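Local coordinates for protein aminotransferase (Paracoccus denitrificans, PDB 4GRX) that probably catalyses transfer of amino groups between amine donors and carbonyl acceptors, using pyridoxal phosphate held as a Schiff base on a lysine, at residues A[367-372]-A[389-394]; A[376-381]-A[456-461]; A[49-54]-A[438-443]. All coordinates share one frame; numbering follows the deposited sequence.

Contact 1: residues A[367-372]-A[389-394]; sequences RFEAGL and FMWALE
Helix 367-372, with F368 and L372, runs nearly parallel to strand 390-394, with W391 and L393: the axes of the short segments are 6° apart and approach to 10.0 Å. W391 and L393, two residues apart on the strand, both point toward the helix. F368 and L372, one helical turn apart, supply the opposing side chains, and F389 joins them from just before the strand.

F368, F389 and W391 form an aromatic cluster. F368 CG, anti to its backbone N (chi1 -156°), lies 3.6 Å from W391 NE1. One face of the F368 ring receives W391, with W391 CD1 over the ring centre and 3.5 Å from F368 CE1. The centroids of the F368 ring and the five-membered ring of W391 are 4.1 Å apart, and the two ring planes are inclined to each other. With F389 the pair is edge-to-face: the edge of F368 looks into the face of F389, planes 72° apart and centroids 5.5 Å apart.

L372 CD1 comes close to CB and CG of W391. L372 CD2 lies 4.1 Å from L393 CD1. E369, extended beyond CG, passes the far tip of the indole: its CB, CG and OE1 all gather at W391 CH2, OE1 at 3.6 Å. The indole NE1 bonds to the backbone oxygen of G388.

The strand is the middle one of a three-stranded antiparallel sheet, between 381-387 and 432-435. Helix 443-463 packs beside the contact: M446 touches F368, F450 touches L372 and L453 touches L393.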
# COMPACT_ATOMS: atom_id res chain seq x y z
N ARG A 367 6.20 35.12 -9.25
CA ARG A 367 5.47 35.22 -10.51
C ARG A 367 4.16 34.41 -10.52
O ARG A 367 3.13 34.88 -11.04
CB ARG A 367 6.36 34.77 -11.65
CG ARG A 367 5.68 34.84 -13.00
CD ARG A 367 6.50 34.13 -14.05
NE ARG A 367 5.99 34.38 -15.40
CZ ARG A 367 6.41 35.38 -16.15
NH1 ARG A 367 7.32 36.22 -15.69
NH2 ARG A 367 5.90 35.56 -17.37
N PHE A 368 4.21 33.20 -9.96
CA PHE A 368 3.07 32.29 -9.81
C PHE A 368 1.99 32.98 -8.99
O PHE A 368 0.82 32.99 -9.37
CB PHE A 368 3.51 31.02 -9.09
CG PHE A 368 2.66 29.80 -9.36
CD1 PHE A 368 1.28 29.90 -9.54
CD2 PHE A 368 3.25 28.54 -9.38
CE1 PHE A 368 0.51 28.77 -9.77
CE2 PHE A 368 2.49 27.40 -9.60
CZ PHE A 368 1.12 27.52 -9.80
N GLU A 369 2.40 33.57 -7.87
CA GLU A 369 1.51 34.34 -7.01
C GLU A 369 0.91 35.57 -7.69
O GLU A 369 -0.24 35.94 -7.42
CB GLU A 369 2.23 34.75 -5.73
CG GLU A 369 1.31 35.35 -4.69
CD GLU A 369 1.99 35.58 -3.36
OE1 GLU A 369 3.10 35.06 -3.15
OE2 GLU A 369 1.39 36.29 -2.53
N ALA A 370 1.70 36.21 -8.55
CA ALA A 370 1.23 37.37 -9.31
C ALA A 370 0.12 36.98 -10.30
O ALA A 370 -0.86 37.70 -10.44
CB ALA A 370 2.39 38.04 -10.02
N GLY A 371 0.28 35.83 -10.95
CA GLY A 371 -0.72 35.31 -11.89
C GLY A 371 -2.07 35.06 -11.24
O GLY A 371 -3.11 35.46 -11.77
N LEU A 372 -2.06 34.41 -10.09
CA LEU A 372 -3.29 34.08 -9.39
C LEU A 372 -4.01 35.31 -8.85
O LEU A 372 -5.24 35.41 -8.98
CB LEU A 372 -3.02 33.11 -8.26
CG LEU A 372 -2.32 31.83 -8.66
CD1 LEU A 372 -2.03 31.05 -7.40
CD2 LEU A 372 -3.11 30.98 -9.66
N PHE A 389 5.08 26.22 -5.10
CA PHE A 389 4.41 25.69 -6.30
C PHE A 389 3.16 24.88 -5.96
O PHE A 389 2.91 23.82 -6.55
CB PHE A 389 5.37 24.83 -7.12
CG PHE A 389 6.08 25.58 -8.21
CD1 PHE A 389 6.40 26.93 -8.07
CD2 PHE A 389 6.46 24.91 -9.38
CE1 PHE A 389 7.07 27.61 -9.08
CE2 PHE A 389 7.13 25.58 -10.39
CZ PHE A 389 7.45 26.93 -10.24
N MET A 390 2.37 25.37 -5.00
CA MET A 390 1.07 24.78 -4.72
C MET A 390 0.05 25.88 -4.42
O MET A 390 0.25 26.71 -3.53
CB MET A 390 1.17 23.73 -3.61
CG MET A 390 1.54 24.23 -2.23
SD MET A 390 1.80 22.89 -1.06
CE MET A 390 0.20 22.08 -0.98
N TRP A 391 -1.02 25.90 -5.20
CA TRP A 391 -1.94 27.04 -5.22
C TRP A 391 -3.35 26.64 -5.54
O TRP A 391 -3.58 25.59 -6.18
CB TRP A 391 -1.47 28.06 -6.25
CG TRP A 391 -0.13 28.66 -5.93
CD1 TRP A 391 1.12 28.23 -6.37
CD2 TRP A 391 0.15 29.82 -5.06
NE1 TRP A 391 2.12 29.01 -5.85
CE2 TRP A 391 1.61 29.98 -5.06
CE3 TRP A 391 -0.62 30.70 -4.32
CZ2 TRP A 391 2.23 30.99 -4.33
CZ3 TRP A 391 0.01 31.72 -3.59
CH2 TRP A 391 1.41 31.86 -3.59
N ALA A 392 -4.29 27.47 -5.09
CA ALA A 392 -5.70 27.28 -5.42
C ALA A 392 -6.51 28.57 -5.53
O ALA A 392 -6.27 29.55 -4.81
CB ALA A 392 -6.36 26.31 -4.45
N LEU A 393 -7.46 28.55 -6.47
CA LEU A 393 -8.48 29.57 -6.61
C LEU A 393 -9.83 29.01 -6.13
O LEU A 393 -10.20 27.89 -6.47
CB LEU A 393 -8.58 29.97 -8.07
CG LEU A 393 -7.32 30.61 -8.66
CD1 LEU A 393 -7.12 30.24 -10.13
CD2 LEU A 393 -7.34 32.13 -8.45
N GLU A 394 -10.55 29.77 -5.32
CA GLU A 394 -11.86 29.32 -4.85
C GLU A 394 -13.00 29.93 -5.65
O GLU A 394 -13.17 31.14 -5.68
CB GLU A 394 -12.03 29.68 -3.39
CG GLU A 394 -13.34 29.19 -2.83
CD GLU A 394 -13.26 27.80 -2.22
OE1 GLU A 394 -12.13 27.25 -2.06
OE2 GLU A 394 -14.33 27.27 -1.89

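Contact 2: residues A[376-381]-A[456-461]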
# COMPACT_ATOMS: atom_id res chain seq x y z
N ALA A 376 -7.69 36.15 -9.71
CA ALA A 376 -8.69 36.23 -8.64
C ALA A 376 -9.52 37.52 -8.67
O ALA A 376 -10.43 37.69 -7.86
CB ALA A 376 -8.01 36.09 -7.29
N ASP A 377 -9.19 38.42 -9.59
CA ASP A 377 -9.82 39.74 -9.64
C ASP A 377 -11.33 39.72 -9.93
O ASP A 377 -12.07 40.58 -9.45
CB ASP A 377 -9.14 40.62 -10.68
CG ASP A 377 -9.35 42.10 -10.42
OD1 ASP A 377 -9.60 42.47 -9.25
OD2 ASP A 377 -9.25 42.89 -11.39
N ARG A 378 -11.77 38.73 -10.71
CA ARG A 378 -13.15 38.63 -11.16
C ARG A 378 -14.20 38.32 -10.08
O ARG A 378 -13.85 37.94 -8.95
CB ARG A 378 -13.22 37.58 -12.27
CG ARG A 378 -12.58 36.27 -11.90
CD ARG A 378 -12.63 35.34 -13.07
NE ARG A 378 -11.37 35.37 -13.80
CZ ARG A 378 -11.26 35.10 -15.09
NH1 ARG A 378 -12.33 34.79 -15.80
NH2 ARG A 378 -10.07 35.13 -15.67
N PRO A 379 -15.50 38.52 -10.41
CA PRO A 379 -16.66 38.28 -9.52
C PRO A 379 -16.75 36.88 -8.90
O PRO A 379 -17.19 36.76 -7.77
CB PRO A 379 -17.87 38.50 -10.44
CG PRO A 379 -17.40 39.43 -11.49
CD PRO A 379 -15.92 39.19 -11.67
N ASN A 380 -16.34 35.85 -9.64
CA ASN A 380 -16.58 34.45 -9.22
C ASN A 380 -15.41 33.67 -8.63
O ASN A 380 -15.47 32.45 -8.51
CB ASN A 380 -17.19 33.64 -10.38
CG ASN A 380 -18.54 34.19 -10.82
OD1 ASN A 380 -18.72 34.55 -11.97
ND2 ASN A 380 -19.49 34.26 -9.90
N ILE A 381 -14.35 34.39 -8.26
CA ILE A 381 -13.28 33.82 -7.46
C ILE A 381 -13.35 34.51 -6.11
O ILE A 381 -13.31 35.74 -6.04
CB ILE A 381 -11.89 34.07 -8.08
CG1 ILE A 381 -11.75 33.37 -9.45
CG2 ILE A 381 -10.78 33.66 -7.12
CD1 ILE A 381 -12.26 31.94 -9.50
N ALA A 456 -10.67 28.96 -19.87
CA ALA A 456 -11.56 28.01 -19.20
C ALA A 456 -12.49 28.72 -18.22
O ALA A 456 -13.71 28.52 -18.28
CB ALA A 456 -10.76 26.93 -18.50
N LEU A 457 -11.94 29.57 -17.35
CA LEU A 457 -12.77 30.30 -16.40
C LEU A 457 -13.80 31.23 -17.09
O LEU A 457 -14.96 31.27 -16.68
CB LEU A 457 -11.93 31.06 -15.36
CG LEU A 457 -11.00 30.27 -14.44
CD1 LEU A 457 -10.15 31.20 -13.59
CD2 LEU A 457 -11.76 29.28 -13.55
N ASP A 458 -13.37 31.94 -18.13
CA ASP A 458 -14.28 32.84 -18.85
C ASP A 458 -15.45 32.06 -19.39
O ASP A 458 -16.61 32.44 -19.21
CB ASP A 458 -13.57 33.53 -20.02
CG ASP A 458 -12.56 34.58 -19.58
OD1 ASP A 458 -12.30 34.75 -18.37
OD2 ASP A 458 -12.00 35.23 -20.49
N LYS A 459 -15.13 30.95 -20.05
CA LYS A 459 -16.12 30.10 -20.70
C LYS A 459 -17.12 29.55 -19.69
O LYS A 459 -18.32 29.72 -19.87
CB LYS A 459 -15.41 28.96 -21.44
CG LYS A 459 -16.15 28.41 -22.63
CD LYS A 459 -15.20 27.59 -23.49
CE LYS A 459 -15.65 27.54 -24.94
NZ LYS A 459 -17.02 26.97 -25.06
N VAL A 460 -16.63 28.91 -18.62
CA VAL A 460 -17.50 28.28 -17.62
C VAL A 460 -18.36 29.29 -16.84
O VAL A 460 -19.57 29.10 -16.72
CB VAL A 460 -16.69 27.38 -16.66
CG1 VAL A 460 -17.61 26.76 -15.60
CG2 VAL A 460 -15.96 26.29 -17.43
N PHE A 461 -17.75 30.35 -16.32
CA PHE A 461 -18.52 31.35 -15.57
C PHE A 461 -19.60 32.04 -16.40
O PHE A 461 -20.60 32.53 -15.86
CB PHE A 461 -17.62 32.37 -14.83
CG PHE A 461 -16.76 31.76 -13.74
CD1 PHE A 461 -17.23 30.69 -12.97
CD2 PHE A 461 -15.49 32.26 -13.48
CE1 PHE A 461 -16.43 30.13 -11.98
CE2 PHE A 461 -14.69 31.71 -12.48
CZ PHE A 461 -15.16 30.64 -11.73
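A type I beta turn from R378 to I381 meets helix 456-461, with R378, N380 and I381 touching L457, D458 and F461. The charged part is a salt bridge. R378 NH1 donates to D458 OD1 at 2.6 Å, with an N-H...O angle of 160°. The acceptor lies close to the guanidinium plane, and NH1 approaches OD1 nearly along its C-O axis. L457 CB lies over one face of the same guanidinium, 3.8 Å from R378 NH1. E454, one helical turn before D458, takes R378 NH2 in a second salt bridge. Two carboxylates of one helix thus grip the group, which is likely to limit its rotation.

The turn joins helix 357-375 to strand 381-387, so the contact ties that connection to the C-terminal helix 443-463. F461 CG, anti to its carbonyl carbon (chi1 -65°), comes 3.8 Å from N380 OD1, and the two side chains run past each other in opposite directions. N380 CB sits over the ring centre, 3.6 Å from the F461 centroid, as a CH-pi contact. N380 ND2 bonds to V396 O. At the ring edge, I381 CD1 lies 3.9 Å from F461 CE2, and R378 CD is also near the plane. An alanine in place of F461 would probably open a gap against N380 CB and leave I381 CD1 without its aromatic partner. A395 of strand 390-395 also packs against the F461 side chain.

Contact 3: residues A[49-54]-A[438-443]; sequences EGPYIV and PFILTE
E49 N donates to Y52 O at 2.8 Å. The return bond, Y52 N to E49 O at 2.9 Å, closes the type II' turn that presents G50 and P51 to P438, I440 and L441. The two bonds frame a two-residue beta hairpin, with G50 and P51 at its tip. The positive phi of G50 (57°) suits a glycine, and a CB there would collide with P51 CD.

The contact across the segments is apolar. I440 CG1 lies between the backbone N and the carbonyl carbon (chi1 63°). At the end of this branch, I440 CD1 reaches the hairpin tip, 3.6 Å from G50 CA and 3.9 Å from P51 CD. The P51 ring meets three residues, of which I440 is one. P51 CB lies 3.8 Å from P438 CG. P51 CG has a looser contact with L441 CD1 at 4.3 Å.

P438 to L441 is itself a type I turn, closed by a weak bond from L441 N to P438 O. T442 follows as the N-cap of the next helix. Its side chain caps a backbone N just beyond the segment, and Q445 OE1 accepts from T442 N, as in a capping box.

Around the contact, N360 of helix 357-375 gives ND2 to the carbonyl oxygens of F439 and L441. L62 of strand 60-63 and Q445 of helix 443-463 pack on P51, so the hairpin tip sits between its own sheet and the start of the C-terminal helix.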
# COMPACT_ATOMS: atom_id res chain seq x y z
N GLU A 49 6.53 14.59 -22.17
CA GLU A 49 7.76 15.34 -22.42
C GLU A 49 7.76 16.56 -21.51
O GLU A 49 6.88 17.43 -21.61
CB GLU A 49 7.85 15.81 -23.87
CG GLU A 49 7.80 14.71 -24.92
CD GLU A 49 7.61 15.24 -26.33
OE1 GLU A 49 7.58 16.49 -26.50
OE2 GLU A 49 7.49 14.43 -27.28
N GLY A 50 8.74 16.63 -20.63
CA GLY A 50 8.76 17.68 -19.64
C GLY A 50 7.45 17.59 -18.88
O GLY A 50 7.06 16.50 -18.45
N PRO A 51 6.76 18.73 -18.72
CA PRO A 51 5.48 18.78 -18.00
C PRO A 51 4.27 18.47 -18.89
O PRO A 51 3.13 18.75 -18.52
CB PRO A 51 5.43 20.21 -17.50
CG PRO A 51 6.22 21.00 -18.51
CD PRO A 51 7.21 20.07 -19.15
N TYR A 52 4.52 17.87 -20.06
CA TYR A 52 3.46 17.52 -20.99
C TYR A 52 3.20 16.03 -21.04
O TYR A 52 4.12 15.23 -20.94
CB TYR A 52 3.79 17.98 -22.41
CG TYR A 52 3.94 19.46 -22.55
CD1 TYR A 52 5.20 20.06 -22.41
CD2 TYR A 52 2.84 20.26 -22.81
CE1 TYR A 52 5.34 21.43 -22.53
CE2 TYR A 52 2.98 21.63 -22.93
CZ TYR A 52 4.23 22.20 -22.79
OH TYR A 52 4.36 23.55 -22.92
N ILE A 53 1.92 15.68 -21.17
CA ILE A 53 1.50 14.32 -21.49
C ILE A 53 0.85 14.32 -22.87
O ILE A 53 0.42 15.38 -23.38
CB ILE A 53 0.56 13.71 -20.41
CG1 ILE A 53 -0.78 14.46 -20.36
CG2 ILE A 53 1.25 13.69 -19.04
CD1 ILE A 53 -1.82 13.83 -19.46
N VAL A 54 0.83 13.14 -23.49
CA VAL A 54 0.36 12.95 -24.87
C VAL A 54 -0.49 11.69 -24.90
O VAL A 54 -0.02 10.63 -24.47
CB VAL A 54 1.55 12.77 -25.85
CG1 VAL A 54 1.08 12.48 -27.26
CG2 VAL A 54 2.45 13.99 -25.82
N PRO A 438 4.79 20.46 -12.21
CA PRO A 438 6.14 20.00 -11.86
C PRO A 438 7.10 21.16 -11.56
O PRO A 438 6.91 22.30 -12.02
CB PRO A 438 6.60 19.26 -13.12
CG PRO A 438 5.36 18.95 -13.88
CD PRO A 438 4.41 20.07 -13.58
N PHE A 439 8.13 20.86 -10.79
CA PHE A 439 9.18 21.83 -10.48
C PHE A 439 9.97 22.27 -11.73
O PHE A 439 10.43 23.40 -11.79
CB PHE A 439 10.12 21.28 -9.40
CG PHE A 439 9.44 20.93 -8.09
CD1 PHE A 439 10.12 20.17 -7.13
CD2 PHE A 439 8.12 21.33 -7.80
CE1 PHE A 439 9.51 19.85 -5.92
CE2 PHE A 439 7.52 21.00 -6.60
CZ PHE A 439 8.21 20.26 -5.65
N ILE A 440 10.11 21.40 -12.72
CA ILE A 440 10.84 21.71 -13.96
C ILE A 440 10.17 22.76 -14.87
O ILE A 440 10.61 22.99 -16.01
CB ILE A 440 11.12 20.44 -14.80
CG1 ILE A 440 9.81 19.79 -15.26
CG2 ILE A 440 11.96 19.44 -14.00
CD1 ILE A 440 9.93 19.06 -16.58
N LEU A 441 9.13 23.41 -14.35
CA LEU A 441 8.29 24.33 -15.11
C LEU A 441 8.99 25.65 -15.44
O LEU A 441 9.50 26.32 -14.53
CB LEU A 441 7.00 24.62 -14.35
CG LEU A 441 5.90 25.29 -15.18
CD1 LEU A 441 5.10 24.24 -15.94
CD2 LEU A 441 5.00 26.12 -14.28
N THR A 442 8.97 26.01 -16.72
CA THR A 442 9.63 27.22 -17.23
C THR A 442 8.65 28.41 -17.25
O THR A 442 7.44 28.21 -17.34
CB THR A 442 10.20 27.02 -18.67
OG1 THR A 442 9.13 26.98 -19.63
CG2 THR A 442 11.06 25.75 -18.78
N GLU A 443 9.18 29.63 -17.19
CA GLU A 443 8.34 30.84 -17.19
C GLU A 443 7.33 30.85 -18.32
O GLU A 443 6.22 31.36 -18.16
CB GLU A 443 9.20 32.11 -17.23
CG GLU A 443 10.20 32.20 -16.08
CD GLU A 443 11.09 33.42 -16.15
OE1 GLU A 443 10.79 34.34 -16.93
OE2 GLU A 443 12.10 33.47 -15.40

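How the contacts relate
Helices 357-375 and 443-463 link the three contacts. Contact 1 lies between the other two. Its centre is 14 Å from that of contact 2, and they touch where L393 CD2 comes within 4.0 Å of I381 CG2. Contact 3 is 17 Å from contact 1 between centres, and F389 CE2 lies 3.7 Å from P438 O. Contacts 2 and 3 do not touch: their nearest atoms are about 15 Å apart. None of the contact residues belongs to the delta-amino valeric acid pocket of F31, Y162, Y177, K297 and L429, where K297 carries the cofactor. L429 precedes strand 432-435, which pairs with the strand of contact 1.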